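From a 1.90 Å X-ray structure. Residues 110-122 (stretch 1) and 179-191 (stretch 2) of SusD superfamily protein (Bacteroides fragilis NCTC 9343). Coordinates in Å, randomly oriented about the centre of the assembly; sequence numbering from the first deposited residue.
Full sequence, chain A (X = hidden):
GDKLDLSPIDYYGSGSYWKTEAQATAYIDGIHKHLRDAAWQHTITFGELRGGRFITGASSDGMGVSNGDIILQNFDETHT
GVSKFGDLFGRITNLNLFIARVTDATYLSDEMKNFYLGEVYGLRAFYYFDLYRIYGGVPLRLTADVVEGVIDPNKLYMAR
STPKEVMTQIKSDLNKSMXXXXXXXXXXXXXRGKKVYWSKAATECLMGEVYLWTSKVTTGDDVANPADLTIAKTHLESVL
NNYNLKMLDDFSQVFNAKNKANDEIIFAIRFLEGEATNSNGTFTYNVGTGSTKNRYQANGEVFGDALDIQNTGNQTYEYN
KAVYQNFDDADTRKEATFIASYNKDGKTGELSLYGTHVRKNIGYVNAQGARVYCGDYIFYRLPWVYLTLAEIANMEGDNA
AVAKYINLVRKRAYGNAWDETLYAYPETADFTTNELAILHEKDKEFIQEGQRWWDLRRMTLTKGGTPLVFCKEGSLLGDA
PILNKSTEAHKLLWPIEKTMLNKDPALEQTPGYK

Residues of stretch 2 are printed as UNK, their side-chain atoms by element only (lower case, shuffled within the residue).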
ATOM      1  N   ASP A 110     -17.491  21.316  19.777  1.00 17.21           N
ATOM      2  CA  ASP A 110     -16.049  21.219  19.847  1.00 18.30           C
ATOM      3  C   ASP A 110     -15.553  19.814  19.497  1.00 17.30           C
ATOM      4  O   ASP A 110     -14.561  19.697  18.785  1.00 17.21           O
ATOM      5  CB  ASP A 110     -15.539  21.582  21.223  1.00 17.74           C
ATOM      6  CG  ASP A 110     -15.807  23.032  21.605  1.00 20.04           C
ATOM      7  OD1 ASP A 110     -16.290  23.861  20.799  1.00 23.49           O
ATOM      8  OD2 ASP A 110     -15.529  23.319  22.765  1.00 19.85           O
ATOM      9  N   GLU A 111     -16.212  18.778  20.024  1.00 15.37           N
ATOM     10  CA  GLU A 111     -15.822  17.368  19.788  1.00 18.86           C
ATOM     11  C   GLU A 111     -15.859  16.980  18.319  1.00 19.36           C
ATOM     12  O   GLU A 111     -14.915  16.399  17.819  1.00 20.93           O
ATOM     13  CB  GLU A 111     -16.712  16.386  20.560  1.00 19.26           C
ATOM     14  CG  GLU A 111     -16.361  16.314  22.063  1.00 17.31           C
ATOM     15  CD  GLU A 111     -16.851  17.538  22.825  1.00 17.70           C
ATOM     16  OE1 GLU A 111     -17.833  18.175  22.381  1.00 16.90           O
ATOM     17  OE2 GLU A 111     -16.284  17.837  23.869  1.00 18.50           O
HETATM   18  N   MSE A 112     -16.947  17.317  17.624  1.00 16.33           N
HETATM   19  CA  MSE A 112     -17.059  16.981  16.218  1.00 17.75           C
HETATM   20  C   MSE A 112     -16.108  17.815  15.370  1.00 18.84           C
HETATM   21  O   MSE A 112     -15.484  17.294  14.455  1.00 18.49           O
HETATM   22  CB  MSE A 112     -18.498  17.157  15.722  1.00 19.94           C
HETATM   23  CG  MSE A 112     -18.676  16.808  14.227  1.00 21.91           C
HETATM   24 SE   MSE A 112     -20.514  16.878  13.672  0.75 13.54          SE
HETATM   25  CE  MSE A 112     -21.263  15.325  14.515  1.00 24.38           C
ATOM     26  N   LYS A 113     -16.007  19.103  15.666  1.00 17.52           N
ATOM     27  CA  LYS A 113     -15.067  19.965  14.947  1.00 21.34           C
ATOM     28  C   LYS A 113     -13.626  19.401  15.062  1.00 16.25           C
ATOM     29  O   LYS A 113     -12.909  19.309  14.069  1.00 17.37           O
ATOM     30  CB  LYS A 113     -15.134  21.385  15.485  1.00 21.67           C
ATOM     31  CG  LYS A 113     -14.189  22.366  14.823  1.00 24.39           C
ATOM     32  CD  LYS A 113     -13.976  23.609  15.664  1.00 22.95           C
ATOM     33  CE  LYS A 113     -15.119  24.549  15.630  1.00 29.96           C
ATOM     34  NZ  LYS A 113     -14.798  25.873  16.288  1.00 31.75           N
ATOM     35  N   ASN A 114     -13.214  19.067  16.281  1.00 15.41           N
ATOM     36  CA  ASN A 114     -11.871  18.597  16.535  1.00 13.52           C
ATOM     37  C   ASN A 114     -11.664  17.225  15.858  1.00 14.01           C
ATOM     38  O   ASN A 114     -10.596  16.962  15.321  1.00 15.83           O
ATOM     39  CB  ASN A 114     -11.602  18.492  18.033  1.00 12.01           C
ATOM     40  CG  ASN A 114     -11.448  19.827  18.697  1.00 19.51           C
ATOM     41  OD1 ASN A 114     -11.231  20.843  18.034  1.00 21.73           O
ATOM     42  ND2 ASN A 114     -11.555  19.834  20.011  1.00 17.53           N
ATOM     43  N   PHE A 115     -12.688  16.367  15.884  1.00 14.13           N
ATOM     44  CA  PHE A 115     -12.568  15.055  15.225  1.00 13.59           C
ATOM     45  C   PHE A 115     -12.382  15.203  13.729  1.00 15.41           C
ATOM     46  O   PHE A 115     -11.503  14.577  13.138  1.00 14.67           O
ATOM     47  CB  PHE A 115     -13.756  14.144  15.510  1.00 18.63           C
ATOM     48  CG  PHE A 115     -13.484  12.723  15.117  1.00 18.37           C
ATOM     49  CD1 PHE A 115     -12.769  11.903  15.962  1.00 23.31           C
ATOM     50  CD2 PHE A 115     -13.859  12.241  13.884  1.00 27.19           C
ATOM     51  CE1 PHE A 115     -12.475  10.616  15.595  1.00 25.77           C
ATOM     52  CE2 PHE A 115     -13.546  10.936  13.518  1.00 20.37           C
ATOM     53  CZ  PHE A 115     -12.873  10.144  14.384  1.00 18.83           C
ATOM     54  N   TYR A 116     -13.213  16.055  13.128  1.00 14.96           N
ATOM     55  CA  TYR A 116     -13.147  16.353  11.715  1.00 15.34           C
ATOM     56  C   TYR A 116     -11.825  17.010  11.350  1.00 14.28           C
ATOM     57  O   TYR A 116     -11.208  16.642  10.353  1.00 16.24           O
ATOM     58  CB  TYR A 116     -14.321  17.234  11.280  1.00 15.99           C
ATOM     59  CG  TYR A 116     -15.677  16.541  11.182  1.00 16.01           C
ATOM     60  CD1 TYR A 116     -15.801  15.159  11.291  1.00 14.98           C
ATOM     61  CD2 TYR A 116     -16.832  17.286  10.959  1.00 19.40           C
ATOM     62  CE1 TYR A 116     -17.040  14.520  11.171  1.00 18.24           C
ATOM     63  CE2 TYR A 116     -18.089  16.656  10.808  1.00 19.77           C
ATOM     64  CZ  TYR A 116     -18.180  15.280  10.930  1.00 19.91           C
ATOM     65  OH  TYR A 116     -19.384  14.670  10.794  1.00 16.51           O
ATOM     66  N   LEU A 117     -11.360  17.951  12.158  1.00 16.36           N
ATOM     67  CA  LEU A 117     -10.087  18.613  11.826  1.00 15.01           C
ATOM     68  C   LEU A 117      -8.917  17.595  11.976  1.00 15.03           C
ATOM     69  O   LEU A 117      -8.018  17.553  11.150  1.00 15.12           O
ATOM     70  CB  LEU A 117      -9.886  19.895  12.634  1.00 18.11           C
ATOM     71  CG  LEU A 117     -10.808  21.032  12.178  1.00 15.73           C
ATOM     72  CD1 LEU A 117     -10.748  22.219  13.121  1.00 15.80           C
ATOM     73  CD2 LEU A 117     -10.514  21.420  10.705  1.00 11.12           C
ATOM     74  N   GLY A 118      -8.976  16.718  12.972  1.00 16.01           N
ATOM     75  CA  GLY A 118      -8.002  15.655  13.087  1.00 16.44           C
ATOM     76  C   GLY A 118      -7.966  14.835  11.812  1.00 15.47           C
ATOM     77  O   GLY A 118      -6.897  14.468  11.311  1.00 12.99           O
ATOM     78  N   GLU A 119      -9.134  14.562  11.256  1.00 16.02           N
ATOM     79  CA  GLU A 119      -9.199  13.695  10.075  1.00 13.55           C
ATOM     80  C   GLU A 119      -8.559  14.439   8.899  1.00 16.85           C
ATOM     81  O   GLU A 119      -7.752  13.860   8.165  1.00 15.89           O
ATOM     82  CB  GLU A 119     -10.628  13.287   9.731  1.00 12.66           C
ATOM     83  CG  GLU A 119     -11.242  12.314  10.719  1.00 14.25           C
ATOM     84  CD  GLU A 119     -12.613  11.820  10.313  1.00 16.87           C
ATOM     85  OE1 GLU A 119     -13.451  12.655   9.992  1.00 17.06           O
ATOM     86  OE2 GLU A 119     -12.876  10.580  10.340  1.00 17.33           O
ATOM     87  N   VAL A 120      -8.894  15.724   8.746  1.00 12.04           N
ATOM     88  CA  VAL A 120      -8.555  16.432   7.532  1.00 13.63           C
ATOM     89  C   VAL A 120      -7.065  16.805   7.523  1.00 15.50           C
ATOM     90  O   VAL A 120      -6.432  16.713   6.500  1.00 18.42           O
ATOM     91  CB  VAL A 120      -9.489  17.637   7.285  1.00 13.74           C
ATOM     92  CG1 VAL A 120      -8.964  18.496   6.181  1.00 16.56           C
ATOM     93  CG2 VAL A 120     -10.930  17.110   6.968  1.00 13.24           C
ATOM     94  N   TYR A 121      -6.492  17.162   8.671  1.00 14.43           N
ATOM     95  CA  TYR A 121      -5.031  17.353   8.741  1.00 14.86           C
ATOM     96  C   TYR A 121      -4.272  16.060   8.547  1.00 13.10           C
ATOM     97  O   TYR A 121      -3.232  16.046   7.890  1.00 12.63           O
ATOM     98  CB  TYR A 121      -4.631  17.976  10.057  1.00 13.32           C
ATOM     99  CG  TYR A 121      -4.832  19.472  10.144  1.00 16.52           C
ATOM    100  CD1 TYR A 121      -3.839  20.350   9.676  1.00 13.13           C
ATOM    101  CD2 TYR A 121      -5.955  20.026  10.741  1.00 17.53           C
ATOM    102  CE1 TYR A 121      -3.968  21.719   9.788  1.00 17.66           C
ATOM    103  CE2 TYR A 121      -6.099  21.427  10.829  1.00 16.81           C
ATOM    104  CZ  TYR A 121      -5.086  22.252  10.368  1.00 21.55           C
ATOM    105  OH  TYR A 121      -5.179  23.609  10.471  1.00 16.55           O
ATOM    106  N   GLY A 122      -4.798  14.958   9.086  1.00 14.12           N
ATOM    107  CA  GLY A 122      -4.222  13.653   8.834  1.00 10.27           C
ATOM    108  C   GLY A 122      -4.180  13.298   7.355  1.00 12.12           C
ATOM    109  O   GLY A 122      -3.196  12.736   6.855  1.00 13.40           O
ATOM    110  N   UNK A 179      -3.129  16.824  17.680  1.00 16.50           N
ATOM    111  CA  UNK A 179      -3.566  17.818  18.628  1.00 16.85           C
ATOM    112  C   UNK A 179      -5.078  17.899  18.646  1.00 18.24           C
ATOM    113  O   UNK A 179      -5.694  17.970  19.699  1.00 18.74           O
ATOM    114  c   UNK A 179      -2.947  19.175  18.284  1.00 18.02           C
ATOM    115  o   UNK A 179      -1.529  21.561  18.121  1.00 37.78           O
ATOM    116  c   UNK A 179      -3.216  20.274  19.255  1.00 29.33           C
ATOM    117  o   UNK A 179      -3.254  22.647  18.953  1.00 46.99           O
ATOM    118  c   UNK A 179      -2.615  21.596  18.754  1.00 41.39           C
ATOM    119  N   UNK A 180      -5.685  17.852  17.471  1.00 16.70           N
ATOM    120  CA  UNK A 180      -7.135  17.893  17.380  1.00 15.95           C
ATOM    121  C   UNK A 180      -7.801  16.612  17.887  1.00 18.09           C
ATOM    122  O   UNK A 180      -8.800  16.689  18.566  1.00 16.76           O
ATOM    123  c   UNK A 180      -7.597  18.207  15.941  1.00 15.84           C
ATOM    124  c   UNK A 180      -7.546  22.340  14.856  1.00 20.72           C
ATOM    125  c   UNK A 180      -6.676  20.126  14.622  1.00 20.17           C
ATOM    126  c   UNK A 180      -7.569  19.655  15.575  1.00 14.51           C
ATOM    127  c   UNK A 180      -8.455  21.880  15.809  1.00 16.74           C
ATOM    128  c   UNK A 180      -8.454  20.557  16.148  1.00 19.87           C
ATOM    129  c   UNK A 180      -6.668  21.463  14.268  1.00 21.86           C
ATOM    130  o   UNK A 180      -7.501  23.668  14.478  1.00 23.88           O
ATOM    131  N   UNK A 181      -7.273  15.447  17.545  1.00 15.10           N
ATOM    132  CA  UNK A 181      -7.867  14.185  18.008  1.00 15.22           C
ATOM    133  C   UNK A 181      -7.819  14.067  19.560  1.00 18.27           C
ATOM    134  O   UNK A 181      -8.693  13.442  20.185  1.00 20.07           O
ATOM    135  c   UNK A 181      -7.133  13.002  17.381  1.00 14.30           C
ATOM    136  c   UNK A 181      -7.594  12.625  15.967  1.00 15.33           C
ATOM    137  c   UNK A 181      -8.922  12.417  15.684  1.00 16.06           C
ATOM    138  c   UNK A 181      -9.325  12.019  14.417  1.00 12.06           C
ATOM    139  c   UNK A 181      -6.669  12.362  14.966  1.00 15.89           C
ATOM    140  c   UNK A 181      -7.065  12.010  13.708  1.00 12.61           C
ATOM    141  c   UNK A 181      -8.417  11.846  13.431  1.00 11.87           C
ATOM    142  N   UNK A 182      -6.775  14.640  20.167  1.00 17.55           N
ATOM    143  CA  UNK A 182      -6.570  14.615  21.617  1.00 18.74           C
ATOM    144  C   UNK A 182      -6.628  13.207  22.148  1.00 21.59           C
ATOM    145  O   UNK A 182      -5.869  12.345  21.703  1.00 18.24           O
ATOM    146  N   UNK A 183      -7.546  12.991  23.093  1.00 23.42           N
ATOM    147  CA  UNK A 183      -7.794  11.671  23.709  1.00 26.05           C
ATOM    148  C   UNK A 183      -8.915  10.861  23.044  1.00 25.95           C
ATOM    149  O   UNK A 183      -9.284   9.831  23.542  1.00 28.90           O
ATOM    150  c   UNK A 183      -8.115  11.836  25.201  1.00 28.76           C
ATOM    151  n   UNK A 183      -6.987  13.175  26.880  1.00 48.11           N
ATOM    152  o   UNK A 183      -5.860  11.435  25.994  1.00 49.04           O
ATOM    153  c   UNK A 183      -6.880  12.147  26.046  1.00 35.62           C
ATOM    154  N   UNK A 184      -9.422  11.293  21.898  1.00 26.10           N
ATOM    155  CA  UNK A 184     -10.509  10.576  21.218  1.00 27.51           C
ATOM    156  C   UNK A 184      -9.880   9.416  20.420  1.00 24.52           C
ATOM    157  O   UNK A 184      -9.503   9.566  19.264  1.00 26.65           O
ATOM    158  c   UNK A 184     -12.096  12.724  21.018  1.00 34.13           C
ATOM    159 se   UNK A 184     -13.013  14.146  19.881  0.75 26.64          SE
ATOM    160  c   UNK A 184     -11.326  11.536  20.292  1.00 28.12           C
ATOM    161  c   UNK A 184     -11.434  14.505  18.726  1.00 23.97           C
ATOM    162  N   UNK A 185      -9.788   8.253  21.051  1.00 23.69           N
ATOM    163  CA  UNK A 185      -9.272   7.018  20.398  1.00 23.57           C
ATOM    164  C   UNK A 185     -10.357   6.231  19.637  1.00 23.83           C
ATOM    165  O   UNK A 185     -10.059   5.224  18.993  1.00 19.73           O
ATOM    166  n   UNK A 185      -6.512   5.585  22.408  1.00 26.37           N
ATOM    167  c   UNK A 185      -8.660   6.093  21.458  1.00 21.49           C
ATOM    168  o   UNK A 185      -6.924   7.739  21.939  1.00 19.02           O
ATOM    169  c   UNK A 185      -7.288   6.551  21.952  1.00 22.78           C
ATOM    170  N   UNK A 186     -11.611   6.677  19.724  1.00 25.08           N
ATOM    171  CA  UNK A 186     -12.754   5.927  19.176  1.00 26.54           C
ATOM    172  C   UNK A 186     -12.607   5.906  17.664  1.00 23.05           C
ATOM    173  O   UNK A 186     -12.275   6.893  17.029  1.00 20.62           O
ATOM    174  o   UNK A 186     -15.420   4.848  18.401  1.00 38.52           O
ATOM    175  c   UNK A 186     -15.369   5.733  19.303  1.00 38.84           C
ATOM    176  c   UNK A 186     -14.081   6.576  19.624  1.00 29.10           C
ATOM    177  o   UNK A 186     -16.403   6.031  19.961  1.00 38.30           O
ATOM    178  N   UNK A 187     -12.821   4.740  17.095  1.00 18.13           N
ATOM    179  CA  UNK A 187     -12.818   4.610  15.662  1.00 20.48           C
ATOM    180  C   UNK A 187     -14.087   5.103  14.953  1.00 25.32           C
ATOM    181  O   UNK A 187     -14.041   5.309  13.740  1.00 27.09           O
ATOM    182  c   UNK A 187      -8.529   1.739  15.780  1.00 14.69           C
ATOM    183  c   UNK A 187     -12.570   3.159  15.281  1.00 19.72           C
ATOM    184  c   UNK A 187     -10.172   2.989  14.499  1.00 20.45           C
ATOM    185  c   UNK A 187     -10.799   1.926  16.554  1.00 18.96           C
ATOM    186  c   UNK A 187     -11.146   2.707  15.468  1.00 11.81           C
ATOM    187  c   UNK A 187      -9.493   1.469  16.721  1.00 19.08           C
ATOM    188  c   UNK A 187      -8.848   2.491  14.640  1.00 14.64           C
ATOM    189  N   UNK A 188     -15.196   5.285  15.675  1.00 24.40           N
ATOM    190  CA  UNK A 188     -16.525   5.423  15.017  1.00 26.45           C
ATOM    191  C   UNK A 188     -17.450   6.278  15.874  1.00 26.24           C
ATOM    192  O   UNK A 188     -18.545   5.854  16.197  1.00 27.72           O
ATOM    193  c   UNK A 188     -17.185   4.044  14.812  1.00 26.66           C
ATOM    194  c   UNK A 188     -18.354   4.068  13.802  1.00 33.13           C
ATOM    195  o   UNK A 188     -18.430   4.996  12.939  1.00 25.46           O
ATOM    196  o   UNK A 188     -19.188   3.124  13.879  1.00 38.59           O
ATOM    197  N   UNK A 189     -17.014   7.489  16.229  1.00 25.14           N
ATOM    198  CA  UNK A 189     -17.695   8.237  17.265  1.00 25.05           C
ATOM    199  C   UNK A 189     -19.106   8.719  16.910  1.00 24.74           C
ATOM    200  O   UNK A 189     -19.871   8.979  17.819  1.00 24.35           O
ATOM    201  c   UNK A 189     -16.020   9.621  16.238  1.00 24.81           C
ATOM    202  c   UNK A 189     -16.757   9.436  17.512  1.00 26.14           C
ATOM    203  c   UNK A 189     -15.860   8.230  15.675  1.00 28.82           C
ATOM    204  N   UNK A 190     -19.408   8.847  15.619  1.00 25.80           N
ATOM    205  CA  UNK A 190     -20.727   9.247  15.097  1.00 27.89           C
ATOM    206  C   UNK A 190     -21.432   8.101  14.376  1.00 29.26           C
ATOM    207  O   UNK A 190     -22.417   8.312  13.676  1.00 26.86           O
ATOM    208  c   UNK A 190     -20.553  10.488  14.181  1.00 29.99           C
ATOM    209  c   UNK A 190     -19.939  13.080  16.851  1.00 34.18           C
ATOM    210  c   UNK A 190     -18.617  13.413  16.622  1.00 34.81           C
ATOM    211  o   UNK A 190     -18.018  14.345  17.423  1.00 37.66           O
ATOM    212  c   UNK A 190     -19.882  11.563  14.987  1.00 26.15           C
ATOM    213  c   UNK A 190     -18.555  11.895  14.784  1.00 35.11           C
ATOM    214  c   UNK A 190     -20.547  12.155  16.045  1.00 29.29           C
ATOM    215  c   UNK A 190     -17.918  12.826  15.605  1.00 28.66           C
ATOM    216  N   UNK A 191     -20.916   6.881  14.538  1.00 31.01           N
ATOM    217  CA  UNK A 191     -21.566   5.689  13.997  1.00 31.86           C
ATOM    218  C   UNK A 191     -21.830   5.793  12.518  1.00 31.58           C
ATOM    219  O   UNK A 191     -22.879   5.352  12.051  1.00 30.77           O
ATOM    220  c   UNK A 191     -21.507   4.117  18.132  1.00 50.34           C
ATOM    221  c   UNK A 191     -22.729   5.312  16.260  1.00 35.61           C
ATOM    222  c   UNK A 191     -22.889   5.420  14.749  1.00 33.88           C
ATOM    223  c   UNK A 191     -21.766   4.190  16.640  1.00 40.05           C
ATOM    224  n   UNK A 191     -20.179   4.700  18.496  1.00 56.06           N
TER
HETATM  225  O   HOH W   1      -7.288  24.416  11.955  1.00 25.10           O

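Position 179 carries three carbons in a row, the last bearing two oxygens, and lies beyond reach of stretch 1; it is Glu179. At position 180, one carbon leads to a six-carbon ring bearing an oxygen. This ring sits among Asn114, Leu117, Gly118 and Tyr121, with CB of Leu117 over one face, 3.6 Å from the ring centroid. The residue is Tyr180. Its ring and that of Tyr121 are nearly parallel but slid apart, and one water bridges the two hydroxyls, 2.6 Å from OH of Tyr180 and 2.7 Å from OH of Tyr121.

Position 181 has one carbon and a six-carbon ring without oxygen, packed over CA of Gly118: Phe181. An ideal CB on Gly118 would lie 2.8 Å from CD1 of Phe181, a clash, so the bare glycine lets the ring approach the helix backbone. Position 182 has no side-chain atoms and a positive phi, which favours glycine; Gly182 ends the helical conformation. Position 183, two carbons with one oxygen and one nitrogen on the second, touches nothing on stretch 1: Asn183.

Position 184 is an unbranched chain of two carbons, selenium and a terminal carbon, directed at Asn114 and Phe115. It is selenomethionine, Met184; its CE lies 3.6 Å from N of Phe115, and its SE 3.6 Å from O of Glu111. Position 185 repeats the two carbons, oxygen and nitrogen, but faces away: Asn185. Position 186 has two carbons and two oxygens, and its side chain makes no contact with the helix; this is Asp186, whose OD1 accepts a hydrogen bond from N of residue 188 at 2.8 Å.

Position 187, one carbon and a plain six-carbon ring, faces away: Phe187. Position 188, two carbons and two oxygens, does likewise: Asp188. At position 189 three carbons close onto the backbone nitrogen, over a face of the Phe115 ring: Pro189, with CG 3.7 Å from the ring centroid. Position 190 has one carbon, then a six-carbon ring bearing an oxygen, with CE of Met112 over one face; it is Tyr190, whose OH comes within 3.1 Å of CA of Met112. Position 191, four carbons ending in nitrogen, is Lys191, out of reach; its NZ donates to O of Asp188 at 3.0 Å.

The contact works by apolar packing, with no direct hydrogen bond between the stretches. Phe115 is its hub: Pro189 covers one ring face, the edge of Phe181 meets the opposite face, and CE of Met184 lies at the ring edge.

Stretch 2 (179-191) EYFGNMNDFDPYK
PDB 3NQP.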